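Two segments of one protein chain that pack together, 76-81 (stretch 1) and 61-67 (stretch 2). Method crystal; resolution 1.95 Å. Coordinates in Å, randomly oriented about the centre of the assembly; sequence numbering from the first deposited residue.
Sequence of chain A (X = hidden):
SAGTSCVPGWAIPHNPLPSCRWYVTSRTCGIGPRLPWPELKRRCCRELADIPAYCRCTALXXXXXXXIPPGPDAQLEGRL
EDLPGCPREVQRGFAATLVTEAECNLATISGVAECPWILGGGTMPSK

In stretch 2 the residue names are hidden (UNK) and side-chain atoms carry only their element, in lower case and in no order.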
ATOM      1  N   LEU A  76      -9.876  -0.839  12.407  1.00 53.24           N
ATOM      2  CA  LEU A  76      -8.793  -0.157  11.715  1.00 46.03           C
ATOM      3  C   LEU A  76      -8.281  -0.968  10.542  1.00 44.07           C
ATOM      4  O   LEU A  76      -7.812  -2.097  10.715  1.00 49.34           O
ATOM      5  CB  LEU A  76      -7.653   0.115  12.702  1.00 46.43           C
ATOM      6  CG  LEU A  76      -6.330   0.820  12.375  1.00 42.20           C
ATOM      7  CD1 LEU A  76      -5.353  -0.186  11.739  1.00 40.01           C
ATOM      8  CD2 LEU A  76      -6.598   2.032  11.490  1.00 39.33           C
ATOM      9  N   GLU A  77      -8.369  -0.364   9.359  1.00 38.44           N
ATOM     10  CA  GLU A  77      -7.929  -0.929   8.095  1.00 36.36           C
ATOM     11  C   GLU A  77      -6.497  -0.454   7.817  1.00 33.56           C
ATOM     12  O   GLU A  77      -6.147   0.716   8.092  1.00 29.76           O
ATOM     13  CB  GLU A  77      -8.855  -0.426   6.977  1.00 42.56           C
ATOM     14  CG  GLU A  77      -9.254  -1.440   5.920  1.00 50.68           C
ATOM     15  CD  GLU A  77     -10.505  -2.214   6.290  1.00 54.40           C
ATOM     16  OE1 GLU A  77     -11.481  -1.626   6.795  1.00 56.60           O
ATOM     17  OE2 GLU A  77     -10.513  -3.439   6.077  1.00 66.27           O
ATOM     18  N   GLY A  78      -5.686  -1.380   7.306  1.00 30.59           N
ATOM     19  CA  GLY A  78      -4.314  -1.093   6.941  1.00 21.98           C
ATOM     20  C   GLY A  78      -3.394  -0.554   8.010  1.00 21.18           C
ATOM     21  O   GLY A  78      -3.504  -0.882   9.183  1.00 18.58           O
ATOM     22  N   ARG A  79      -2.456   0.262   7.563  1.00 16.92           N
ATOM     23  CA  ARG A  79      -1.458   0.882   8.419  1.00 20.78           C
ATOM     24  C   ARG A  79      -0.259  -0.002   8.691  1.00 26.41           C
ATOM     25  O   ARG A  79      -0.416  -1.181   9.038  1.00 22.33           O
ATOM     26  CB  ARG A  79      -2.047   1.301   9.748  1.00 24.52           C
ATOM     27  CG  ARG A  79      -1.053   2.048  10.598  1.00 23.03           C
ATOM     28  CD  ARG A  79      -1.720   2.856  11.706  1.00 27.52           C
ATOM     29  NE  ARG A  79      -0.730   3.500  12.589  1.00 32.37           N
ATOM     30  CZ  ARG A  79      -0.550   4.820  12.704  1.00 37.86           C
ATOM     31  NH1 ARG A  79      -1.287   5.674  11.998  1.00 37.38           N
ATOM     32  NH2 ARG A  79       0.399   5.284  13.514  1.00 41.17           N
ATOM     33  N   LEU A  80       0.938   0.583   8.530  1.00 22.04           N
ATOM     34  CA  LEU A  80       2.173  -0.131   8.772  1.00 26.37           C
ATOM     35  C   LEU A  80       2.580   0.246  10.175  1.00 27.57           C
ATOM     36  O   LEU A  80       2.714   1.430  10.477  1.00 33.33           O
ATOM     37  CB  LEU A  80       3.284   0.325   7.830  1.00  9.77           C
ATOM     38  CG  LEU A  80       3.024   0.392   6.338  1.00 23.14           C
ATOM     39  CD1 LEU A  80       4.008   1.377   5.676  1.00 21.47           C
ATOM     40  CD2 LEU A  80       3.173  -1.001   5.756  1.00 22.39           C
ATOM     41  N   GLU A  81       2.790  -0.756  11.017  1.00 31.96           N
ATOM     42  CA  GLU A  81       3.213  -0.516  12.381  1.00 34.08           C
ATOM     43  C   GLU A  81       4.634  -0.990  12.614  1.00 34.08           C
ATOM     44  O   GLU A  81       5.264  -1.569  11.737  1.00 31.47           O
ATOM     45  CB  GLU A  81       2.276  -1.217  13.351  1.00 43.17           C
ATOM     46  CG  GLU A  81       0.935  -0.519  13.484  1.00 52.43           C
ATOM     47  CD  GLU A  81       1.082   0.955  13.854  1.00 59.38           C
ATOM     48  OE1 GLU A  81       2.066   1.612  13.432  1.00 66.03           O
ATOM     49  OE2 GLU A  81       0.205   1.464  14.575  1.00 63.29           O
ATOM     50  N   UNK A  61      -2.138   5.193   0.693  1.00 19.70           N
ATOM     51  CA  UNK A  61      -2.232   5.896   1.949  1.00 18.32           C
ATOM     52  C   UNK A  61      -2.901   5.045   3.058  1.00 23.58           C
ATOM     53  O   UNK A  61      -2.488   5.037   4.217  1.00 19.68           O
ATOM     54  c   UNK A  61      -2.990   7.176   1.722  1.00 24.12           C
ATOM     55  o   UNK A  61      -3.110   7.890   2.931  1.00 31.55           O
ATOM     56  N   UNK A  62      -3.942   4.318   2.721  1.00 23.55           N
ATOM     57  CA  UNK A  62      -4.576   3.513   3.748  1.00 22.23           C
ATOM     58  C   UNK A  62      -3.573   2.460   4.201  1.00 19.97           C
ATOM     59  O   UNK A  62      -3.422   2.186   5.372  1.00 25.71           O
ATOM     60  c   UNK A  62      -6.900   4.007   3.090  1.00 20.21           C
ATOM     61  c   UNK A  62      -5.845   2.895   3.176  1.00 24.85           C
ATOM     62  c   UNK A  62      -6.296   1.672   4.026  1.00 24.48           C
ATOM     63  c   UNK A  62      -8.213   3.639   2.424  1.00 19.25           C
ATOM     64  N   UNK A  63      -2.845   1.893   3.261  1.00 18.07           N
ATOM     65  CA  UNK A  63      -1.882   0.904   3.635  1.00 18.24           C
ATOM     66  C   UNK A  63      -0.799   1.523   4.500  1.00 20.28           C
ATOM     67  O   UNK A  63      -0.417   0.927   5.507  1.00 21.28           O
ATOM     68  c   UNK A  63      -1.267   0.243   2.388  1.00 14.96           C
ATOM     69  c   UNK A  63      -0.745  -2.042   3.211  1.00 23.09           C
ATOM     70  c   UNK A  63       0.874  -0.921   1.537  1.00 14.67           C
ATOM     71  c   UNK A  63      -0.113  -0.704   2.728  1.00 24.45           C
ATOM     72  N   UNK A  64      -0.322   2.724   4.175  1.00 16.11           N
ATOM     73  CA  UNK A  64       0.751   3.293   4.980  1.00 18.67           C
ATOM     74  C   UNK A  64       0.304   3.685   6.384  1.00 24.26           C
ATOM     75  O   UNK A  64       0.886   3.291   7.414  1.00 23.09           O
ATOM     76  c   UNK A  64       1.307   4.545   4.325  1.00 21.08           C
ATOM     77  c   UNK A  64       2.112   4.347   3.068  1.00 20.79           C
ATOM     78  s   UNK A  64       2.293   5.911   2.058  1.00 31.83           S
ATOM     79  c   UNK A  64       3.173   7.004   3.237  1.00 20.46           C
ATOM     80  N   UNK A  65      -0.754   4.474   6.431  1.00 25.40           N
ATOM     81  CA  UNK A  65      -1.231   4.991   7.701  1.00 26.26           C
ATOM     82  C   UNK A  65      -2.567   4.530   8.251  1.00 26.06           C
ATOM     83  O   UNK A  65      -2.925   4.884   9.363  1.00 28.50           O
ATOM     84  o   UNK A  65       0.167   7.948   6.227  1.00 35.51           O
ATOM     85  o   UNK A  65       1.154   6.293   7.256  1.00 41.41           O
ATOM     86  c   UNK A  65       0.138   6.968   6.993  1.00 34.23           C
ATOM     87  c   UNK A  65      -1.166   6.515   7.623  1.00 31.85           C
ATOM     88  N   UNK A  66      -3.289   3.726   7.486  1.00 27.69           N
ATOM     89  CA  UNK A  66      -4.558   3.208   7.951  1.00 21.65           C
ATOM     90  C   UNK A  66      -5.750   4.132   7.746  1.00 30.26           C
ATOM     91  O   UNK A  66      -5.621   5.319   7.408  1.00 29.38           O
ATOM     92  N   UNK A  67      -6.928   3.572   7.972  1.00 26.10           N
ATOM     93  CA  UNK A  67      -8.178   4.301   7.832  1.00 31.42           C
ATOM     94  C   UNK A  67      -9.196   3.674   8.773  1.00 30.53           C
ATOM     95  O   UNK A  67      -9.148   2.474   9.006  1.00 32.23           O
ATOM     96  c   UNK A  67      -8.677   4.185   6.405  1.00 32.68           C
TER

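Position 61 lies in a helix that begins earlier in the chain. Its side chain is one carbon followed by one oxygen, and it stays clear of stretch 1; two atoms of this kind make it Ser61. Ser61 O accepts a helical hydrogen bond from N of position 65 (2.9 Å).

Position 62 carries four carbons, forked at the first, with one arm two carbons long. This beta-branched pattern is isoleucine, Ile62. Its CG2 lies 4.4 Å from CB of Glu77, and its carbonyl O receives a weak hydrogen bond from Arg79 N (3.1 Å, 130°).

At position 63 there are again four carbons, but the fork is at the second, which identifies Leu63. Although its CA-to-CB bond points away from stretch 1, its CG comes within 4.5 Å of Leu80 CD2. Its carbonyl O is a second weak acceptor for Arg79 N (3.0 Å, 121°), so that one amide is shared between two carbonyls of the helix.

Position 64 has an unbranched chain of two carbons, a sulfur and a terminal carbon: Met64. Its CB is 4.4 Å from Leu80 CD1, and its carbonyl O takes a nearly straight hydrogen bond from Leu80 N (2.9 Å, 171°).

Position 65 has two carbons, the second bearing two oxygens. This short carboxylate is Asp65, and both its oxygens are hydrogen-bonded elsewhere in the structure. Toward stretch 1 it offers its backbone: Arg79 NH1 donates to Asp65 O (3.2 Å), which sits at the guanidinium edge.

Position 66 has no side-chain atoms and is Gly66. It leaves helical geometry with positive phi, and an ideal CB here would lie 2.9 Å from Arg79 CB, a clash. The bare CA instead approaches Glu77 O to 3.0 Å in a CA-H...O contact.

Position 67 bears a single carbon, hence Ala67. Its N donates to Glu77 O and its O accepts from Glu77 N, both at 3.0 Å, forming a single antiparallel bridge.

The contact is built chiefly from backbone polar groups. Carbonyls of the last helical turn receive the amides of Arg79 and Leu80; Ile62 O, which already accepts Gly66 N within the helix (2.6 Å), shares the weakly bonded Arg79 N with Leu63 O, and Met64 O takes the straight bond from Leu80 N. The chain past Gly66 pairs with Glu77. Close approach depends on glycine on both sides: an ideal CB on Gly78 would fall 2.5 Å from Ile62 O. Leu80 adds apolar contacts with Leu63 and Met64, and the Arg79 side chain, also salt-bridged through NE to Glu81 OE2 (3.0 Å), reaches the helix end through NH1.

Stretch 2 61-67: SILMDGA
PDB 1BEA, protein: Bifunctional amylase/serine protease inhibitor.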